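Long-range contact in multisubunit Na+/H+ antiporter, D subunit (Anoxybacillus flavithermus, PDB 6Z16), which is a membrane subunit of the multisubunit Mrp complex, which probably exchanges sodium ions for protons across the cell membrane: residues L47-T58 with L72-L83. Residues are numbered along the deposited sequence; the frame is centred on the assembly and turned at random.
Sequences LLHRVHTDGIQT and LVSDSLSALLVL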
ATOM      1  N   LEU D  47     -40.685 -40.812  16.275  1.00 34.78           N
ATOM      2  CA  LEU D  47     -39.503 -41.309  16.979  1.00 37.37           C
ATOM      3  C   LEU D  47     -39.827 -42.533  17.823  1.00 34.36           C
ATOM      4  O   LEU D  47     -39.023 -43.471  17.900  1.00 29.57           O
ATOM      5  CB  LEU D  47     -38.903 -40.205  17.848  1.00 38.45           C
ATOM      6  CG  LEU D  47     -37.671 -40.598  18.663  1.00 35.49           C
ATOM      7  CD1 LEU D  47     -36.548 -41.047  17.754  1.00 47.92           C
ATOM      8  CD2 LEU D  47     -37.229 -39.464  19.549  1.00 87.23           C
ATOM      9  N   LEU D  48     -41.005 -42.545  18.455  1.00 37.37           N
ATOM     10  CA  LEU D  48     -41.401 -43.697  19.260  1.00 33.92           C
ATOM     11  C   LEU D  48     -41.642 -44.934  18.395  1.00 30.06           C
ATOM     12  O   LEU D  48     -41.236 -46.042  18.769  1.00 27.46           O
ATOM     13  CB  LEU D  48     -42.635 -43.349  20.087  1.00 31.39           C
ATOM     14  CG  LEU D  48     -43.148 -44.434  21.028  1.00 39.84           C
ATOM     15  CD1 LEU D  48     -42.086 -44.859  22.013  1.00 38.30           C
ATOM     16  CD2 LEU D  48     -44.352 -43.922  21.761  1.00 29.03           C
ATOM     17  N   HIS D  49     -42.253 -44.763  17.219  1.00 26.51           N
ATOM     18  CA  HIS D  49     -42.363 -45.897  16.302  1.00 26.02           C
ATOM     19  C   HIS D  49     -41.004 -46.336  15.770  1.00 28.90           C
ATOM     20  O   HIS D  49     -40.785 -47.535  15.549  1.00 30.48           O
ATOM     21  CB  HIS D  49     -43.293 -45.572  15.134  1.00 42.72           C
ATOM     22  CG  HIS D  49     -43.464 -46.709  14.174  1.00 47.63           C
ATOM     23  ND1 HIS D  49     -42.673 -46.868  13.057  1.00 39.47           N
ATOM     24  CD2 HIS D  49     -44.303 -47.771  14.192  1.00 46.93           C
ATOM     25  CE1 HIS D  49     -43.037 -47.962  12.413  1.00 37.74           C
ATOM     26  NE2 HIS D  49     -44.020 -48.531  13.083  1.00 44.11           N
ATOM     27  N   ARG D  50     -40.083 -45.388  15.578  1.00 26.77           N
ATOM     28  CA  ARG D  50     -38.746 -45.724  15.102  1.00 29.79           C
ATOM     29  C   ARG D  50     -37.981 -46.551  16.126  1.00 39.62           C
ATOM     30  O   ARG D  50     -37.353 -47.555  15.774  1.00 32.87           O
ATOM     31  CB  ARG D  50     -37.992 -44.441  14.766  1.00 35.94           C
ATOM     32  CG  ARG D  50     -36.594 -44.641  14.235  1.00 36.65           C
ATOM     33  CD  ARG D  50     -36.596 -45.333  12.896  1.00 50.09           C
ATOM     34  NE  ARG D  50     -35.251 -45.411  12.342  1.00 68.96           N
ATOM     35  CZ  ARG D  50     -34.921 -46.125  11.275  1.00 76.41           C
ATOM     36  NH1 ARG D  50     -35.840 -46.839  10.641  1.00 76.38           N
ATOM     37  NH2 ARG D  50     -33.670 -46.130  10.843  1.00 78.34           N
ATOM     38  N   VAL D  51     -38.041 -46.163  17.402  1.00 46.32           N
ATOM     39  CA  VAL D  51     -37.352 -46.934  18.432  1.00 45.75           C
ATOM     40  C   VAL D  51     -38.088 -48.223  18.761  1.00 50.26           C
ATOM     41  O   VAL D  51     -37.484 -49.135  19.335  1.00 55.26           O
ATOM     42  CB  VAL D  51     -37.131 -46.125  19.723  1.00 39.09           C
ATOM     43  CG1 VAL D  51     -36.366 -44.866  19.432  1.00 42.28           C
ATOM     44  CG2 VAL D  51     -38.428 -45.790  20.405  1.00 40.19           C
ATOM     45  N   HIS D  52     -39.373 -48.336  18.416  1.00 46.79           N
ATOM     46  CA  HIS D  52     -40.048 -49.614  18.595  1.00 38.00           C
ATOM     47  C   HIS D  52     -39.689 -50.613  17.501  1.00 44.00           C
ATOM     48  O   HIS D  52     -39.525 -51.802  17.787  1.00 43.23           O
ATOM     49  CB  HIS D  52     -41.559 -49.414  18.646  1.00 54.01           C
ATOM     50  CG  HIS D  52     -42.318 -50.660  18.980  1.00 82.25           C
ATOM     51  ND1 HIS D  52     -42.750 -51.549  18.020  1.00 93.53           N
ATOM     52  CD2 HIS D  52     -42.707 -51.173  20.169  1.00 90.12           C
ATOM     53  CE1 HIS D  52     -43.379 -52.553  18.603  1.00104.75           C
ATOM     54  NE2 HIS D  52     -43.367 -52.349  19.908  1.00 97.79           N
ATOM     55  N   THR D  53     -39.561 -50.158  16.251  1.00 52.75           N
ATOM     56  CA  THR D  53     -39.415 -51.095  15.138  1.00 51.90           C
ATOM     57  C   THR D  53     -38.037 -51.747  15.120  1.00 60.71           C
ATOM     58  O   THR D  53     -37.918 -52.966  15.272  1.00 66.71           O
ATOM     59  CB  THR D  53     -39.685 -50.388  13.818  1.00 57.97           C
ATOM     60  OG1 THR D  53     -41.022 -49.881  13.821  1.00 59.15           O
ATOM     61  CG2 THR D  53     -39.516 -51.361  12.669  1.00 69.96           C
ATOM     62  N   ASP D  54     -36.984 -50.962  14.925  1.00 68.32           N
ATOM     63  CA  ASP D  54     -35.646 -51.484  15.148  1.00 72.24           C
ATOM     64  C   ASP D  54     -35.130 -50.945  16.479  1.00 72.22           C
ATOM     65  O   ASP D  54     -35.871 -50.315  17.240  1.00 69.75           O
ATOM     66  CB  ASP D  54     -34.717 -51.188  13.965  1.00 78.74           C
ATOM     67  CG  ASP D  54     -34.623 -49.719  13.626  1.00 94.59           C
ATOM     68  OD1 ASP D  54     -35.364 -48.906  14.209  1.00 97.26           O
ATOM     69  OD2 ASP D  54     -33.789 -49.380  12.759  1.00 89.01           O
ATOM     70  N   GLY D  55     -33.857 -51.196  16.768  1.00 62.89           N
ATOM     71  CA  GLY D  55     -33.327 -51.027  18.108  1.00 66.60           C
ATOM     72  C   GLY D  55     -33.189 -49.622  18.659  1.00 72.88           C
ATOM     73  O   GLY D  55     -33.789 -48.663  18.165  1.00 79.39           O
ATOM     74  N   ILE D  56     -32.389 -49.512  19.716  1.00 67.55           N
ATOM     75  CA  ILE D  56     -32.157 -48.244  20.390  1.00 60.47           C
ATOM     76  C   ILE D  56     -31.358 -47.310  19.490  1.00 54.36           C
ATOM     77  O   ILE D  56     -30.408 -47.725  18.814  1.00 52.07           O
ATOM     78  CB  ILE D  56     -31.459 -48.527  21.734  1.00 71.80           C
ATOM     79  CG1 ILE D  56     -31.071 -47.255  22.484  1.00 70.99           C
ATOM     80  CG2 ILE D  56     -30.322 -49.515  21.560  1.00 66.64           C
ATOM     81  CD1 ILE D  56     -30.545 -47.551  23.857  1.00 71.84           C
ATOM     82  N   GLN D  57     -31.765 -46.042  19.448  1.00 51.55           N
ATOM     83  CA  GLN D  57     -31.242 -45.088  18.478  1.00 42.59           C
ATOM     84  C   GLN D  57     -30.122 -44.269  19.108  1.00 49.28           C
ATOM     85  O   GLN D  57     -30.342 -43.575  20.103  1.00 54.72           O
ATOM     86  CB  GLN D  57     -32.354 -44.175  17.970  1.00 37.58           C
ATOM     87  CG  GLN D  57     -33.446 -44.893  17.198  1.00 46.99           C
ATOM     88  CD  GLN D  57     -32.942 -45.553  15.936  1.00 65.58           C
ATOM     89  OE1 GLN D  57     -32.864 -46.776  15.851  1.00 78.73           O
ATOM     90  NE2 GLN D  57     -32.594 -44.745  14.947  1.00 72.56           N
ATOM     91  N   THR D  58     -28.926 -44.354  18.536  1.00 50.46           N
ATOM     92  CA  THR D  58     -27.781 -43.580  18.996  1.00 43.79           C
ATOM     93  C   THR D  58     -27.277 -42.697  17.867  1.00 34.44           C
ATOM     94  O   THR D  58     -27.125 -43.156  16.733  1.00 32.17           O
ATOM     95  CB  THR D  58     -26.643 -44.479  19.478  1.00 51.98           C
ATOM     96  OG1 THR D  58     -26.201 -45.313  18.402  1.00 55.41           O
ATOM     97  CG2 THR D  58     -27.096 -45.350  20.627  1.00 65.75           C
ATOM     98  N   LEU D  72     -26.123 -38.627  21.587  1.00 34.48           N
ATOM     99  CA  LEU D  72     -27.513 -38.573  21.999  1.00 38.85           C
ATOM    100  C   LEU D  72     -28.129 -39.950  21.825  1.00 40.74           C
ATOM    101  O   LEU D  72     -28.008 -40.558  20.759  1.00 47.07           O
ATOM    102  CB  LEU D  72     -28.278 -37.542  21.182  1.00 38.52           C
ATOM    103  CG  LEU D  72     -27.890 -36.089  21.375  1.00 41.38           C
ATOM    104  CD1 LEU D  72     -28.691 -35.250  20.424  1.00 37.36           C
ATOM    105  CD2 LEU D  72     -28.142 -35.665  22.795  1.00 49.72           C
ATOM    106  N   VAL D  73     -28.772 -40.451  22.874  1.00 38.08           N
ATOM    107  CA  VAL D  73     -29.328 -41.796  22.880  1.00 39.38           C
ATOM    108  C   VAL D  73     -30.812 -41.702  23.182  1.00 42.93           C
ATOM    109  O   VAL D  73     -31.209 -41.109  24.191  1.00 50.17           O
ATOM    110  CB  VAL D  73     -28.626 -42.704  23.904  1.00 31.19           C
ATOM    111  CG1 VAL D  73     -29.245 -44.070  23.891  1.00 22.77           C
ATOM    112  CG2 VAL D  73     -27.162 -42.802  23.604  1.00 27.68           C
ATOM    113  N   SER D  74     -31.629 -42.274  22.305  1.00 38.54           N
ATOM    114  CA  SER D  74     -33.053 -42.443  22.545  1.00 39.41           C
ATOM    115  C   SER D  74     -33.336 -43.934  22.633  1.00 33.18           C
ATOM    116  O   SER D  74     -33.207 -44.660  21.639  1.00 29.78           O
ATOM    117  CB  SER D  74     -33.888 -41.788  21.451  1.00 50.11           C
ATOM    118  OG  SER D  74     -35.264 -41.935  21.729  1.00 51.93           O
ATOM    119  N   ASP D  75     -33.656 -44.387  23.839  1.00 38.04           N
ATOM    120  CA  ASP D  75     -34.260 -45.684  24.075  1.00 40.36           C
ATOM    121  C   ASP D  75     -35.772 -45.495  24.159  1.00 44.98           C
ATOM    122  O   ASP D  75     -36.297 -44.420  23.858  1.00 44.27           O
ATOM    123  CB  ASP D  75     -33.665 -46.329  25.324  1.00 61.24           C
ATOM    124  CG  ASP D  75     -33.677 -45.406  26.525  1.00 95.05           C
ATOM    125  OD1 ASP D  75     -34.013 -44.215  26.369  1.00 97.60           O
ATOM    126  OD2 ASP D  75     -33.355 -45.879  27.634  1.00 96.56           O
ATOM    127  N   SER D  76     -36.494 -46.534  24.571  1.00 37.95           N
ATOM    128  CA  SER D  76     -37.945 -46.457  24.510  1.00 39.26           C
ATOM    129  C   SER D  76     -38.524 -45.605  25.631  1.00 40.68           C
ATOM    130  O   SER D  76     -39.540 -44.930  25.425  1.00 49.28           O
ATOM    131  CB  SER D  76     -38.542 -47.858  24.535  1.00 37.91           C
ATOM    132  OG  SER D  76     -39.946 -47.802  24.399  1.00 41.17           O
ATOM    133  N   LEU D  77     -37.872 -45.588  26.796  1.00 38.19           N
ATOM    134  CA  LEU D  77     -38.349 -44.773  27.910  1.00 47.16           C
ATOM    135  C   LEU D  77     -38.225 -43.286  27.617  1.00 58.47           C
ATOM    136  O   LEU D  77     -39.143 -42.509  27.916  1.00 60.79           O
ATOM    137  CB  LEU D  77     -37.584 -45.133  29.180  1.00 46.39           C
ATOM    138  CG  LEU D  77     -37.914 -44.301  30.418  1.00 44.80           C
ATOM    139  CD1 LEU D  77     -39.383 -44.402  30.790  1.00 39.52           C
ATOM    140  CD2 LEU D  77     -37.036 -44.742  31.560  1.00 37.65           C
ATOM    141  N   SER D  78     -37.107 -42.874  27.016  1.00 47.21           N
ATOM    142  CA  SER D  78     -36.925 -41.468  26.677  1.00 42.88           C
ATOM    143  C   SER D  78     -37.886 -41.020  25.585  1.00 42.41           C
ATOM    144  O   SER D  78     -38.381 -39.891  25.631  1.00 35.35           O
ATOM    145  CB  SER D  78     -35.481 -41.223  26.264  1.00 42.60           C
ATOM    146  OG  SER D  78     -35.162 -41.964  25.107  1.00 47.05           O
ATOM    147  N   ALA D  79     -38.204 -41.903  24.633  1.00 41.88           N
ATOM    148  CA  ALA D  79     -39.172 -41.568  23.595  1.00 39.84           C
ATOM    149  C   ALA D  79     -40.579 -41.440  24.165  1.00 45.85           C
ATOM    150  O   ALA D  79     -41.339 -40.546  23.761  1.00 51.71           O
ATOM    151  CB  ALA D  79     -39.134 -42.618  22.492  1.00 23.30           C
ATOM    152  N   LEU D  80     -40.935 -42.316  25.114  1.00 35.56           N
ATOM    153  CA  LEU D  80     -42.219 -42.195  25.803  1.00 38.46           C
ATOM    154  C   LEU D  80     -42.314 -40.899  26.593  1.00 35.56           C
ATOM    155  O   LEU D  80     -43.359 -40.235  26.587  1.00 32.93           O
ATOM    156  CB  LEU D  80     -42.429 -43.392  26.727  1.00 44.44           C
ATOM    157  CG  LEU D  80     -42.737 -44.737  26.082  1.00 43.50           C
ATOM    158  CD1 LEU D  80     -42.625 -45.840  27.101  1.00 29.29           C
ATOM    159  CD2 LEU D  80     -44.126 -44.702  25.504  1.00 41.46           C
ATOM    160  N   LEU D  81     -41.226 -40.513  27.263  1.00 37.71           N
ATOM    161  CA  LEU D  81     -41.225 -39.268  28.025  1.00 39.66           C
ATOM    162  C   LEU D  81     -41.289 -38.044  27.123  1.00 42.79           C
ATOM    163  O   LEU D  81     -41.926 -37.046  27.480  1.00 41.37           O
ATOM    164  CB  LEU D  81     -39.993 -39.219  28.919  1.00 41.60           C
ATOM    165  CG  LEU D  81     -40.067 -40.195  30.086  1.00 44.97           C
ATOM    166  CD1 LEU D  81     -38.728 -40.377  30.746  1.00 39.35           C
ATOM    167  CD2 LEU D  81     -41.069 -39.671  31.081  1.00 42.31           C
ATOM    168  N   VAL D  82     -40.679 -38.122  25.937  1.00 34.92           N
ATOM    169  CA  VAL D  82     -40.758 -37.027  24.973  1.00 32.21           C
ATOM    170  C   VAL D  82     -42.179 -36.869  24.439  1.00 28.33           C
ATOM    171  O   VAL D  82     -42.696 -35.747  24.348  1.00 24.55           O
ATOM    172  CB  VAL D  82     -39.731 -37.256  23.850  1.00 30.59           C
ATOM    173  CG1 VAL D  82     -40.028 -36.396  22.677  1.00 32.54           C
ATOM    174  CG2 VAL D  82     -38.347 -36.909  24.342  1.00 31.25           C
ATOM    175  N   LEU D  83     -42.841 -37.986  24.114  1.00 33.51           N
ATOM    176  CA  LEU D  83     -44.220 -37.925  23.632  1.00 27.86           C
ATOM    177  C   LEU D  83     -45.175 -37.410  24.706  1.00 28.29           C
ATOM    178  O   LEU D  83     -46.074 -36.605  24.414  1.00 40.98           O
ATOM    179  CB  LEU D  83     -44.652 -39.302  23.139  1.00 37.21           C
ATOM    180  CG  LEU D  83     -46.070 -39.429  22.591  1.00 49.96           C
ATOM    181  CD1 LEU D  83     -46.266 -38.555  21.379  1.00 34.44           C
ATOM    182  CD2 LEU D  83     -46.366 -40.862  22.251  1.00 49.21           C
TER
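With CG anti to the backbone N (chi1 -178°), Leu48 reaches from helix 47-53 onto Ala79, Leu80 and Leu83 of helix 76-83. In Val51, one turn on, CG1 is anti to the carbonyl carbon (chi1 -57°); CG2 then rests on Ala79 and CG1 meets Ser74. Leu48 is a knob in the hole formed by Ser76, Ala79, Leu80 and Leu83. Its two branches divide the work. Leu48 CD1 meets Ala79 CB at 3.7 Å. Leu48 CD2 lies against CD2 of both Leu80 and Leu83; the Leu83 side chain crosses that of Leu48 at about a right angle. The small Ala79 also takes Val51 CG2 on its CB, at 3.9 Å. Cut back to an alanine, Leu48 would probably leave the hole unfilled and take from Leu80 and Leu83 an apolar partner across the helix pair.

Beyond the helix ends the two segments pair as antiparallel strands. Gln57 N donates to Ser74 O at 3.0 Å, and Ser74 N donates to Gln57 O at 2.9 Å. Thr58 and Val73 form the next, non-hydrogen-bonded pair, with their side chains side by side. Extended Ile56 lays CD1 on both Val73 CG1 and Asp75 CB. Asp75 N-caps helix 76-99 through a weak bond from Ser78 N, and its OD2 forms a salt bridge with Arg258 of helix 249-263.

Strands 57-60 and 71-74 form a beta hairpin that links helices 26-53 and 76-99, both predicted to span the membrane. The axes of their short segments 47-53 and 76-83 run nearly antiparallel, at 164°, and approach to 9.2 Å. Helix 481-487 packs on Ile56 and Val73, while helix 463-477 contacts Leu48 and Asp75.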